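Long-range contacts in phage tail sheath protein (PDB 3HXL), which probably polymerises around the tail tube to form the contractile sheath of a myovirus-type phage tail: residues D190-V195 with A214-F219; R222-E227 with A241-V246; I247-G252 with A264-W269; V253-G258 with Q286-A291. One frame throughout, in Å; residues are numbered along the deposited sequence.

Contact 1 of 4, residues D190-V195 with A214-F219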
loop_
_atom_site.group_PDB
_atom_site.type_symbol
_atom_site.label_atom_id
_atom_site.label_comp_id
_atom_site.label_asym_id
_atom_site.label_seq_id
_atom_site.Cartn_x
_atom_site.Cartn_y
_atom_site.Cartn_z
ATOM N N ASP A 190 -15.140 3.668 4.170
ATOM C CA ASP A 190 -14.502 4.950 4.410
ATOM C C ASP A 190 -13.072 4.874 3.864
ATOM O O ASP A 190 -12.583 5.812 3.237
ATOM C CB ASP A 190 -14.476 5.264 5.914
ATOM C CG ASP A 190 -15.853 5.166 6.561
ATOM O OD1 ASP A 190 -16.854 5.451 5.877
ATOM O OD2 ASP A 190 -15.931 4.819 7.760
ATOM N N TYR A 191 -12.409 3.747 4.107
ATOM C CA TYR A 191 -11.041 3.539 3.622
ATOM C C TYR A 191 -10.970 3.711 2.109
ATOM O O TYR A 191 -10.222 4.544 1.609
ATOM C CB TYR A 191 -10.548 2.130 3.975
ATOM C CG TYR A 191 -9.292 1.715 3.219
ATOM C CD1 TYR A 191 -8.078 2.387 3.408
ATOM C CD2 TYR A 191 -9.321 0.660 2.303
ATOM C CE1 TYR A 191 -6.924 2.017 2.701
ATOM C CE2 TYR A 191 -8.174 0.287 1.596
ATOM C CZ TYR A 191 -6.986 0.967 1.803
ATOM O OH TYR A 191 -5.856 0.583 1.114
ATOM N N LEU A 192 -11.750 2.911 1.387
ATOM C CA LEU A 192 -11.752 2.967 -0.074
ATOM C C LEU A 192 -11.973 4.374 -0.605
ATOM O O LEU A 192 -11.344 4.785 -1.577
ATOM C CB LEU A 192 -12.817 2.024 -0.642
ATOM C CG LEU A 192 -12.548 0.536 -0.394
ATOM C CD1 LEU A 192 -13.712 -0.298 -0.888
ATOM C CD2 LEU A 192 -11.256 0.135 -1.110
ATOM N N ALA A 193 -12.870 5.118 0.030
ATOM C CA ALA A 193 -13.143 6.476 -0.413
ATOM C C ALA A 193 -11.904 7.343 -0.229
ATOM O O ALA A 193 -11.565 8.144 -1.092
ATOM C CB ALA A 193 -14.313 7.056 0.375
ATOM N N ALA A 194 -11.224 7.173 0.898
ATOM C CA ALA A 194 -10.034 7.964 1.191
ATOM C C ALA A 194 -8.848 7.606 0.302
ATOM O O ALA A 194 -8.126 8.486 -0.161
ATOM C CB ALA A 194 -9.648 7.795 2.650
ATOM N N VAL A 195 -8.643 6.315 0.067
ATOM C CA VAL A 195 -7.519 5.890 -0.755
ATOM C C VAL A 195 -7.701 6.267 -2.222
ATOM O O VAL A 195 -6.730 6.545 -2.927
ATOM C CB VAL A 195 -7.288 4.364 -0.654
ATOM C CG1 VAL A 195 -8.411 3.605 -1.359
ATOM C CG2 VAL A 195 -5.936 4.013 -1.250
ATOM N N ALA A 214 -15.345 -9.247 -2.152
ATOM C CA ALA A 214 -16.194 -8.938 -3.295
ATOM C C ALA A 214 -16.211 -7.439 -3.531
ATOM O O ALA A 214 -16.120 -6.976 -4.668
ATOM C CB ALA A 214 -17.615 -9.456 -3.052
ATOM N N THR A 215 -16.320 -6.678 -2.451
ATOM C CA THR A 215 -16.338 -5.225 -2.545
ATOM C C THR A 215 -15.017 -4.701 -3.107
ATOM O O THR A 215 -15.013 -3.835 -3.982
ATOM C CB THR A 215 -16.611 -4.589 -1.165
ATOM O OG1 THR A 215 -17.961 -4.877 -0.769
ATOM C CG2 THR A 215 -16.420 -3.081 -1.216
ATOM N N PHE A 216 -13.897 -5.226 -2.617
ATOM C CA PHE A 216 -12.606 -4.780 -3.121
ATOM C C PHE A 216 -12.449 -5.144 -4.594
ATOM O O PHE A 216 -11.850 -4.391 -5.362
ATOM C CB PHE A 216 -11.456 -5.370 -2.288
ATOM C CG PHE A 216 -11.151 -4.583 -1.040
ATOM C CD1 PHE A 216 -9.841 -4.192 -0.749
ATOM C CD2 PHE A 216 -12.173 -4.206 -0.164
ATOM C CE1 PHE A 216 -9.554 -3.441 0.394
ATOM C CE2 PHE A 216 -11.896 -3.456 0.977
ATOM C CZ PHE A 216 -10.580 -3.066 1.259
ATOM N N THR A 217 -13.004 -6.287 -4.989
ATOM C CA THR A 217 -12.934 -6.727 -6.385
ATOM C C THR A 217 -13.707 -5.741 -7.260
ATOM O O THR A 217 -13.233 -5.347 -8.323
ATOM C CB THR A 217 -13.519 -8.151 -6.552
ATOM O OG1 THR A 217 -12.724 -9.081 -5.803
ATOM C CG2 THR A 217 -13.514 -8.571 -8.023
ATOM N N ALA A 218 -14.891 -5.333 -6.805
ATOM C CA ALA A 218 -15.697 -4.380 -7.556
ATOM C C ALA A 218 -14.973 -3.036 -7.612
ATOM O O ALA A 218 -14.963 -2.357 -8.643
ATOM C CB ALA A 218 -17.077 -4.211 -6.902
ATOM N N PHE A 219 -14.371 -2.659 -6.489
ATOM C CA PHE A 219 -13.627 -1.410 -6.380
ATOM C C PHE A 219 -12.537 -1.373 -7.450
ATOM O O PHE A 219 -12.388 -0.383 -8.165
ATOM C CB PHE A 219 -12.997 -1.307 -4.986
ATOM C CG PHE A 219 -12.172 -0.069 -4.774
ATOM C CD1 PHE A 219 -12.777 1.165 -4.566
ATOM C CD2 PHE A 219 -10.776 -0.141 -4.778
ATOM C CE1 PHE A 219 -12.010 2.312 -4.363
ATOM C CE2 PHE A 219 -9.999 0.999 -4.576
ATOM C CZ PHE A 219 -10.614 2.228 -4.367
#
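L192 is the bump of this contact, and F216 and F219, one helical turn apart on the facing helix, make the hollow that receives it. Methyl CD2 of L192 lies in the cleft between the two rings. It sits squarely over F219, 3.6 Å from CD2 to the ring centroid and 6° off the normal, and meets the face of F216 nearer the rim, with CD2 4.2 Å from that centroid. Both are CH-pi contacts. The second methyl, CD1, closes the side of the hollow by reaching CG2 of T215 at 3.9 Å. F219 and L192 slide past each other in opposite directions; the F219 CG stands anti to the backbone N (chi1 178°). At the far end of the ring, F219 CZ lies 4.0 Å from CG1 of V195. Beyond L192, Y191 crosses F216 at about a right angle and presents its ring edge, CD2, to F216 CZ at 4.1 Å. With aromatic rings filling the gap, the axes of segments 190-195 and 214-219 stay 11.9 Å apart at closest approach, at 21°. Helices 185-195 and 210-227 thus lie beside each other against the mixed sheet: I203 of strand 202-204 touches Y191, F216 and F219, while the Y191 hydroxyl is hydrogen-bonded to S37 and its ring meets Y88, on strands 35-40 and 84-89.

Contact 2 of 4, residues R222-E227 with A241-V246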
loop_
_atom_site.group_PDB
_atom_site.type_symbol
_atom_site.label_atom_id
_atom_site.label_comp_id
_atom_site.label_asym_id
_atom_site.label_seq_id
_atom_site.Cartn_x
_atom_site.Cartn_y
_atom_site.Cartn_z
ATOM N N ARG A 222 -13.918 -0.855 -11.004
ATOM C CA ARG A 222 -14.389 0.504 -11.232
ATOM C C ARG A 222 -13.233 1.461 -11.494
ATOM O O ARG A 222 -13.240 2.208 -12.477
ATOM C CB ARG A 222 -15.214 1.000 -10.037
ATOM C CG ARG A 222 -15.793 2.395 -10.245
ATOM C CD ARG A 222 -16.877 2.709 -9.223
ATOM N NE ARG A 222 -16.391 2.622 -7.843
ATOM C CZ ARG A 222 -15.604 3.520 -7.261
ATOM N NH1 ARG A 222 -15.224 3.344 -6.004
ATOM N NH2 ARG A 222 -15.204 4.596 -7.928
ATOM N N LEU A 223 -12.233 1.455 -10.621
ATOM C CA LEU A 223 -11.105 2.347 -10.850
ATOM C C LEU A 223 -10.400 2.023 -12.165
ATOM O O LEU A 223 -10.193 2.907 -12.996
ATOM C CB LEU A 223 -10.102 2.283 -9.690
ATOM C CG LEU A 223 -10.284 3.319 -8.570
ATOM C CD1 LEU A 223 -11.601 3.085 -7.828
ATOM C CD2 LEU A 223 -9.113 3.212 -7.598
ATOM N N ARG A 224 -10.058 0.753 -12.366
ATOM C CA ARG A 224 -9.343 0.345 -13.577
ATOM C C ARG A 224 -10.055 0.564 -14.904
ATOM O O ARG A 224 -9.494 1.146 -15.841
ATOM C CB ARG A 224 -8.954 -1.137 -13.507
ATOM C CG ARG A 224 -7.950 -1.496 -12.437
ATOM C CD ARG A 224 -7.640 -2.985 -12.486
ATOM N NE ARG A 224 -7.061 -3.360 -13.770
ATOM C CZ ARG A 224 -5.770 -3.242 -14.071
ATOM N NH1 ARG A 224 -4.919 -2.768 -13.171
ATOM N NH2 ARG A 224 -5.334 -3.567 -15.287
ATOM N N ASP A 225 -11.294 0.105 -14.996
ATOM C CA ASP A 225 -11.991 0.209 -16.261
ATOM C C ASP A 225 -13.038 1.293 -16.433
ATOM O O ASP A 225 -13.504 1.530 -17.545
ATOM C CB ASP A 225 -12.546 -1.169 -16.606
ATOM C CG ASP A 225 -11.449 -2.233 -16.611
ATOM O OD1 ASP A 225 -10.318 -1.907 -17.044
ATOM O OD2 ASP A 225 -11.707 -3.375 -16.194
ATOM N N ASP A 226 -13.392 1.976 -15.352
ATOM C CA ASP A 226 -14.376 3.046 -15.467
ATOM C C ASP A 226 -13.742 4.408 -15.194
ATOM O O ASP A 226 -14.220 5.435 -15.682
ATOM C CB ASP A 226 -15.545 2.811 -14.506
ATOM C CG ASP A 226 -16.306 1.537 -14.816
ATOM O OD1 ASP A 226 -16.559 1.265 -16.008
ATOM O OD2 ASP A 226 -16.667 0.811 -13.869
ATOM N N GLU A 227 -12.658 4.412 -14.423
ATOM C CA GLU A 227 -11.975 5.656 -14.075
ATOM C C GLU A 227 -10.614 5.781 -14.763
ATOM O O GLU A 227 -10.008 6.853 -14.759
ATOM C CB GLU A 227 -11.772 5.737 -12.557
ATOM C CG GLU A 227 -12.971 5.296 -11.716
ATOM C CD GLU A 227 -14.047 6.358 -11.589
ATOM O OE1 GLU A 227 -14.422 6.956 -12.618
ATOM O OE2 GLU A 227 -14.528 6.585 -10.456
ATOM N N ALA A 241 -12.816 -13.931 -8.179
ATOM C CA ALA A 241 -12.775 -12.579 -8.732
ATOM C C ALA A 241 -12.641 -12.620 -10.262
ATOM O O ALA A 241 -13.202 -11.775 -10.963
ATOM C CB ALA A 241 -11.598 -11.793 -8.118
ATOM N N ASP A 242 -11.877 -13.594 -10.759
ATOM C CA ASP A 242 -11.659 -13.790 -12.199
ATOM C C ASP A 242 -11.484 -12.454 -12.924
ATOM O O ASP A 242 -12.150 -12.171 -13.923
ATOM C CB ASP A 242 -12.844 -14.585 -12.776
ATOM C CG ASP A 242 -12.676 -14.933 -14.250
ATOM O OD1 ASP A 242 -11.528 -14.990 -14.740
ATOM O OD2 ASP A 242 -13.709 -15.175 -14.915
ATOM N N TYR A 243 -10.565 -11.644 -12.407
ATOM C CA TYR A 243 -10.301 -10.322 -12.952
ATOM C C TYR A 243 -8.812 -9.981 -12.820
ATOM O O TYR A 243 -8.203 -10.255 -11.783
ATOM C CB TYR A 243 -11.161 -9.309 -12.199
ATOM C CG TYR A 243 -10.992 -7.882 -12.666
ATOM C CD1 TYR A 243 -11.201 -7.539 -14.001
ATOM C CD2 TYR A 243 -10.611 -6.878 -11.773
ATOM C CE1 TYR A 243 -11.031 -6.228 -14.441
ATOM C CE2 TYR A 243 -10.440 -5.559 -12.204
ATOM C CZ TYR A 243 -10.652 -5.251 -13.540
ATOM O OH TYR A 243 -10.470 -3.971 -13.986
ATOM N N GLU A 244 -8.238 -9.389 -13.868
ATOM C CA GLU A 244 -6.809 -9.035 -13.875
ATOM C C GLU A 244 -6.438 -7.983 -12.835
ATOM O O GLU A 244 -5.256 -7.778 -12.531
ATOM C CB GLU A 244 -6.374 -8.537 -15.265
ATOM C CG GLU A 244 -7.030 -7.232 -15.711
ATOM C CD GLU A 244 -8.305 -7.465 -16.513
ATOM O OE1 GLU A 244 -8.872 -8.574 -16.421
ATOM O OE2 GLU A 244 -8.733 -6.539 -17.229
ATOM N N GLY A 245 -7.442 -7.313 -12.284
ATOM C CA GLY A 245 -7.168 -6.302 -11.284
ATOM C C GLY A 245 -7.075 -6.890 -9.888
ATOM O O GLY A 245 -6.812 -6.173 -8.925
ATOM N N VAL A 246 -7.277 -8.199 -9.771
ATOM C CA VAL A 246 -7.231 -8.853 -8.464
ATOM C C VAL A 246 -6.267 -10.032 -8.382
ATOM O O VAL A 246 -6.311 -10.938 -9.206
ATOM C CB VAL A 246 -8.630 -9.376 -8.049
ATOM C CG1 VAL A 246 -8.540 -10.102 -6.717
ATOM C CG2 VAL A 246 -9.613 -8.223 -7.969
HETATM O O HOH W 1 -8.194 -3.822 -16.321
HETATM O O HOH W 2 -11.064 -5.525 -17.979
#
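R224 and D225, in a wider pi-type turn near the end of helix 210-227, face the type I turn from Y243 to V246, with the CA atoms of R224 and G245 7.4 Å apart. Y243 and D225 reach toward each other tip to tip: OH of Y243 donates to OD2 of D225 at 2.6 Å, arriving from above the carboxylate plane, and the ring and carboxylate planes stand 88° apart. R224 passes obliquely beside the same phenol, its CB 3.2 Å from Y243 OH and its CD 3.6 Å from CA of G245. The turn itself folds back over the tyrosine ring, placing G245 N above one face near the rim. This turn belongs to the connection between the parallel strands 232-236 and 246-255 of the mixed sheet, and G245 already pairs with V233 through the backbone, while helix 210-227 is the crossover between parallel strands 202-204 and 232-236. Two waters fill in the polar edge. One accepts from R224 NE at 2.8 Å and donates to D225 OD1 and E244 OE2; the other donates to D225 OD2 and E244 OE2, bridging carboxylates whose OD2 and OE2 are 4.5 Å apart. Their like charges are probably eased by K337, salt-bridged to E244, and by R224, whose NE reaches both through the first water. R224 is also paired with D351 of helix 344-364, in the C-terminal sheath region.

Contact 3 of 4, residues I247-G252 with A264-W269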
loop_
_atom_site.group_PDB
_atom_site.type_symbol
_atom_site.label_atom_id
_atom_site.label_comp_id
_atom_site.label_asym_id
_atom_site.label_seq_id
_atom_site.Cartn_x
_atom_site.Cartn_y
_atom_site.Cartn_z
ATOM N N ILE A 247 -5.388 -10.009 -7.385
ATOM C CA ILE A 247 -4.451 -11.103 -7.174
ATOM C C ILE A 247 -4.952 -11.861 -5.951
ATOM O O ILE A 247 -5.302 -11.252 -4.940
ATOM C CB ILE A 247 -3.012 -10.586 -6.903
ATOM C CG1 ILE A 247 -2.473 -9.889 -8.158
ATOM C CG2 ILE A 247 -2.111 -11.749 -6.499
ATOM C CD1 ILE A 247 -1.212 -9.046 -7.915
ATOM N N SER A 248 -5.007 -13.184 -6.050
ATOM C CA SER A 248 -5.486 -14.017 -4.943
ATOM C C SER A 248 -4.407 -14.938 -4.373
ATOM O O SER A 248 -4.012 -15.916 -5.009
ATOM C CB SER A 248 -6.677 -14.868 -5.404
ATOM O OG SER A 248 -7.190 -15.657 -4.342
ATOM N N VAL A 249 -3.953 -14.626 -3.163
ATOM C CA VAL A 249 -2.927 -15.420 -2.484
ATOM C C VAL A 249 -3.590 -16.635 -1.834
ATOM O O VAL A 249 -4.504 -16.486 -1.021
ATOM C CB VAL A 249 -2.223 -14.587 -1.392
ATOM C CG1 VAL A 249 -1.093 -15.390 -0.764
ATOM C CG2 VAL A 249 -1.701 -13.287 -1.987
ATOM N N LYS A 250 -3.122 -17.830 -2.191
ATOM C CA LYS A 250 -3.692 -19.078 -1.678
ATOM C C LYS A 250 -3.131 -19.548 -0.341
ATOM O O LYS A 250 -3.888 -19.926 0.567
ATOM C CB LYS A 250 -3.510 -20.200 -2.712
ATOM C CG LYS A 250 -4.275 -21.493 -2.395
ATOM C CD LYS A 250 -4.026 -22.561 -3.455
ATOM C CE LYS A 250 -4.883 -23.811 -3.223
ATOM N NZ LYS A 250 -6.349 -23.520 -3.334
ATOM N N ASN A 251 -1.805 -19.539 -0.220
ATOM C CA ASN A 251 -1.171 -19.985 1.011
ATOM C C ASN A 251 -0.261 -18.940 1.647
ATOM O O ASN A 251 -0.088 -17.835 1.124
ATOM C CB ASN A 251 -0.406 -21.309 0.779
ATOM C CG ASN A 251 0.724 -21.185 -0.239
ATOM O OD1 ASN A 251 0.789 -20.226 -1.002
ATOM N ND2 ASN A 251 1.605 -22.178 -0.263
ATOM N N GLY A 252 0.298 -19.299 2.795
ATOM C CA GLY A 252 1.182 -18.402 3.510
ATOM C C GLY A 252 2.589 -18.953 3.535
ATOM O O GLY A 252 2.933 -19.862 2.772
ATOM N N ALA A 264 -3.895 -14.649 4.376
ATOM C CA ALA A 264 -4.408 -13.299 4.597
ATOM C C ALA A 264 -3.264 -12.347 4.961
ATOM O O ALA A 264 -3.198 -11.223 4.467
ATOM C CB ALA A 264 -5.452 -13.304 5.712
ATOM N N GLN A 265 -2.378 -12.793 5.845
ATOM C CA GLN A 265 -1.248 -11.965 6.249
ATOM C C GLN A 265 -0.252 -11.796 5.107
ATOM O O GLN A 265 0.420 -10.760 4.995
ATOM C CB GLN A 265 -0.523 -12.586 7.437
ATOM C CG GLN A 265 -1.321 -12.626 8.733
ATOM C CD GLN A 265 -0.544 -13.312 9.829
ATOM O OE1 GLN A 265 -0.212 -14.487 9.709
ATOM N NE2 GLN A 265 -0.237 -12.580 10.903
ATOM N N ALA A 266 -0.146 -12.829 4.276
ATOM C CA ALA A 266 0.770 -12.824 3.141
ATOM C C ALA A 266 0.398 -11.793 2.072
ATOM O O ALA A 266 1.242 -11.409 1.265
ATOM C CB ALA A 266 0.840 -14.224 2.526
ATOM N N THR A 267 -0.853 -11.330 2.068
ATOM C CA THR A 267 -1.270 -10.335 1.087
ATOM C C THR A 267 -0.448 -9.056 1.235
ATOM O O THR A 267 -0.245 -8.333 0.264
ATOM C CB THR A 267 -2.779 -9.955 1.222
ATOM O OG1 THR A 267 -3.013 -9.337 2.494
ATOM C CG2 THR A 267 -3.665 -11.193 1.084
ATOM N N ALA A 268 0.022 -8.786 2.449
ATOM C CA ALA A 268 0.816 -7.583 2.714
ATOM C C ALA A 268 2.087 -7.576 1.868
ATOM O O ALA A 268 2.355 -6.613 1.142
ATOM C CB ALA A 268 1.176 -7.510 4.201
ATOM N N TRP A 269 2.875 -8.643 1.971
ATOM C CA TRP A 269 4.110 -8.736 1.189
ATOM C C TRP A 269 3.812 -8.796 -0.304
ATOM O O TRP A 269 4.468 -8.128 -1.106
ATOM C CB TRP A 269 4.913 -9.980 1.578
ATOM C CG TRP A 269 6.214 -10.100 0.829
ATOM C CD1 TRP A 269 7.419 -9.568 1.191
ATOM C CD2 TRP A 269 6.427 -10.764 -0.420
ATOM N NE1 TRP A 269 8.374 -9.865 0.248
ATOM C CE2 TRP A 269 7.795 -10.604 -0.751
ATOM C CE3 TRP A 269 5.601 -11.493 -1.287
ATOM C CZ2 TRP A 269 8.352 -11.128 -1.922
ATOM C CZ3 TRP A 269 6.159 -12.019 -2.457
ATOM C CH2 TRP A 269 7.526 -11.837 -2.757
#
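V249 and A266 carry a small, buried strand-on-helix contact, in which the broken strand 246-255 of the mixed sheet lies under the first turns of helix 263-276. Between side chains the touch is apolar; the one polar atom met is N251 O. V249 points at the helix, and with CG1 anti to the backbone N (chi1 -176°) that branch meets the CB of A266 at 4.0 Å; its other branch, CG2, approaches CG2 of T267 at 4.2 Å. A266 serves a second partner with the same methyl, since its CB also rests 4.0 Å from the carbonyl O of N251 and near CA of G252. Small residues let the two chains come close: the CA atoms of G252 and A266 are 5.6 Å apart. T267 turns its hydroxyl back to its own helix, OG1 donating to A264 O at 2.7 Å, which leaves the methyl CG2 on the side of the strand. N251 points its side chain away from the helix, its amide bonded to F314 N and P296 O. V249 also pairs with L235 and N237 through the backbone, and V234 of the neighbouring strand touches both V249 and T267, so the helix covers two parallel strands, as in the layered packing of an alpha/beta fold.

Contact 4 of 4, residues V253-G258 with Q286-A291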
loop_
_atom_site.group_PDB
_atom_site.type_symbol
_atom_site.label_atom_id
_atom_site.label_comp_id
_atom_site.label_asym_id
_atom_site.label_seq_id
_atom_site.Cartn_x
_atom_site.Cartn_y
_atom_site.Cartn_z
ATOM N N VAL A 253 3.401 -18.422 4.435
ATOM C CA VAL A 253 4.780 -18.858 4.526
ATOM C C VAL A 253 5.252 -18.990 5.959
ATOM O O VAL A 253 4.556 -18.602 6.900
ATOM C CB VAL A 253 5.702 -17.862 3.802
ATOM C CG1 VAL A 253 5.330 -17.786 2.325
ATOM C CG2 VAL A 253 5.573 -16.484 4.440
ATOM N N VAL A 254 6.440 -19.564 6.114
ATOM C CA VAL A 254 7.048 -19.722 7.420
ATOM C C VAL A 254 8.329 -18.911 7.364
ATOM O O VAL A 254 9.167 -19.124 6.484
ATOM C CB VAL A 254 7.376 -21.195 7.721
ATOM C CG1 VAL A 254 7.968 -21.314 9.113
ATOM C CG2 VAL A 254 6.102 -22.041 7.614
ATOM N N LEU A 255 8.456 -17.968 8.291
ATOM C CA LEU A 255 9.613 -17.088 8.354
ATOM C C LEU A 255 10.808 -17.728 9.060
ATOM O O LEU A 255 10.662 -18.713 9.783
ATOM C CB LEU A 255 9.228 -15.789 9.066
ATOM C CG LEU A 255 8.050 -14.998 8.480
ATOM C CD1 LEU A 255 7.908 -13.676 9.230
ATOM C CD2 LEU A 255 8.282 -14.739 6.997
ATOM N N ALA A 256 11.990 -17.163 8.843
ATOM C CA ALA A 256 13.198 -17.695 9.461
ATOM C C ALA A 256 13.134 -17.645 10.987
ATOM O O ALA A 256 13.794 -18.431 11.664
ATOM C CB ALA A 256 14.426 -16.936 8.958
ATOM N N ASP A 257 12.344 -16.727 11.532
ATOM C CA ASP A 257 12.226 -16.611 12.984
ATOM C C ASP A 257 11.182 -17.583 13.534
ATOM O O ASP A 257 10.875 -17.562 14.724
ATOM C CB ASP A 257 11.861 -15.174 13.373
ATOM C CG ASP A 257 10.425 -14.826 13.042
ATOM O OD1 ASP A 257 9.868 -15.425 12.099
ATOM O OD2 ASP A 257 9.857 -13.941 13.718
ATOM N N GLY A 258 10.647 -18.432 12.662
ATOM C CA GLY A 258 9.649 -19.400 13.083
ATOM C C GLY A 258 8.211 -18.947 12.882
ATOM O O GLY A 258 7.291 -19.760 12.958
ATOM N N GLN A 286 10.604 -15.660 -7.406
ATOM C CA GLN A 286 11.352 -14.788 -6.521
ATOM C C GLN A 286 10.937 -15.336 -5.162
ATOM O O GLN A 286 9.826 -15.853 -5.005
ATOM C CB GLN A 286 10.914 -13.324 -6.644
ATOM C CG GLN A 286 11.311 -12.645 -7.949
ATOM C CD GLN A 286 11.383 -11.135 -7.812
ATOM O OE1 GLN A 286 11.198 -10.398 -8.782
ATOM N NE2 GLN A 286 11.673 -10.668 -6.603
ATOM N N GLY A 287 11.820 -15.240 -4.181
ATOM C CA GLY A 287 11.478 -15.752 -2.874
ATOM C C GLY A 287 10.860 -14.699 -1.982
ATOM O O GLY A 287 11.187 -13.517 -2.082
ATOM N N TYR A 288 9.942 -15.128 -1.124
ATOM C CA TYR A 288 9.297 -14.235 -0.172
ATOM C C TYR A 288 10.393 -13.896 0.835
ATOM O O TYR A 288 10.868 -14.774 1.549
ATOM C CB TYR A 288 8.155 -14.972 0.531
ATOM C CG TYR A 288 7.405 -14.157 1.561
ATOM C CD1 TYR A 288 8.055 -13.618 2.673
ATOM C CD2 TYR A 288 6.036 -13.931 1.431
ATOM C CE1 TYR A 288 7.360 -12.874 3.627
ATOM C CE2 TYR A 288 5.333 -13.191 2.375
ATOM C CZ TYR A 288 5.997 -12.664 3.467
ATOM O OH TYR A 288 5.296 -11.904 4.380
ATOM N N ASP A 289 10.784 -12.629 0.904
ATOM C CA ASP A 289 11.850 -12.210 1.811
ATOM C C ASP A 289 11.694 -12.684 3.253
ATOM O O ASP A 289 10.683 -12.410 3.901
ATOM C CB ASP A 289 11.980 -10.686 1.796
ATOM C CG ASP A 289 12.080 -10.130 0.396
ATOM O OD1 ASP A 289 11.085 -9.555 -0.093
ATOM O OD2 ASP A 289 13.156 -10.276 -0.220
ATOM N N GLU A 290 12.709 -13.396 3.742
ATOM C CA GLU A 290 12.742 -13.911 5.131
ATOM C C GLU A 290 12.051 -15.270 5.315
ATOM O O GLU A 290 12.144 -15.865 6.388
ATOM C CB GLU A 290 12.183 -12.868 6.132
ATOM C CG GLU A 290 12.276 -13.256 7.620
ATOM C CD GLU A 290 11.732 -12.191 8.571
ATOM O OE1 GLU A 290 11.141 -11.202 8.093
ATOM O OE2 GLU A 290 11.904 -12.353 9.803
ATOM N N ALA A 291 11.388 -15.767 4.275
ATOM C CA ALA A 291 10.680 -17.040 4.374
ATOM C C ALA A 291 11.548 -18.255 4.078
ATOM O O ALA A 291 12.395 -18.225 3.190
ATOM C CB ALA A 291 9.482 -17.030 3.443
#
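A single antiparallel bridge, L255 opposite A291, joins the end of strand 246-255 to the start of strand 291-292 where each chain passes through a beta turn. The two form a non-hydrogen-bonded pair with CA atoms 4.1 Å apart and diverging side chains. As suits such a pair, CA-H...O contacts flank it, from A291 CA to V254 O at 3.3 Å and from L255 CA to E290 O at 3.4 Å. One true hydrogen bond follows: A256 N donates to E290 O at 2.8 Å, approaching nearly along the C=O axis although bent to 141° at the hydrogen. Beside the bridge V254 is backbone-bonded to V292 and D293, and strand 246-255 also pairs antiparallel with strand 294-295 in the mixed sheet. Both turns lie at the same end of the bridge: type I leads out of L255, type II leads into A291, with E290 at a positive phi (86°). On the buried side, V253 lays CG2 over the centre of the Y288 ring, 3.8 Å from the centroid, while L255 CD2 comes up obliquely to CE1 of Y288 at 4.0 Å. Y288 further stacks with W269 and hydrogen-bonds E77 through OH. Toward solvent, E290, extended beyond CG, crosses L255 obliquely, CD 4.2 Å from CD1 of L255, and forms a salt bridge with K80; D257, of like charge, is near its carboxylate.

All four contacts fall within the subtilisin-like range of the sheath protein and come in chain order, contacts 3 and 4 crossing. Contacts 1 and 2, in series with centres 12 Å apart, share helix 210-227 and touch where T217 packs on A241 and V246. The second segment of contact 2 adjoins contact 3 in sequence, leading into strand 246-255. That strand serves both contact 3 and contact 4, whose segments alternate along the chain and whose centres lie 13 Å apart; W269 joins them by packing on Y288 and probably hydrogen-bonding D289. The centres of contacts 1 and 4 are about 29 Å apart; together the four span helices, strands and loops built around one mixed sheet.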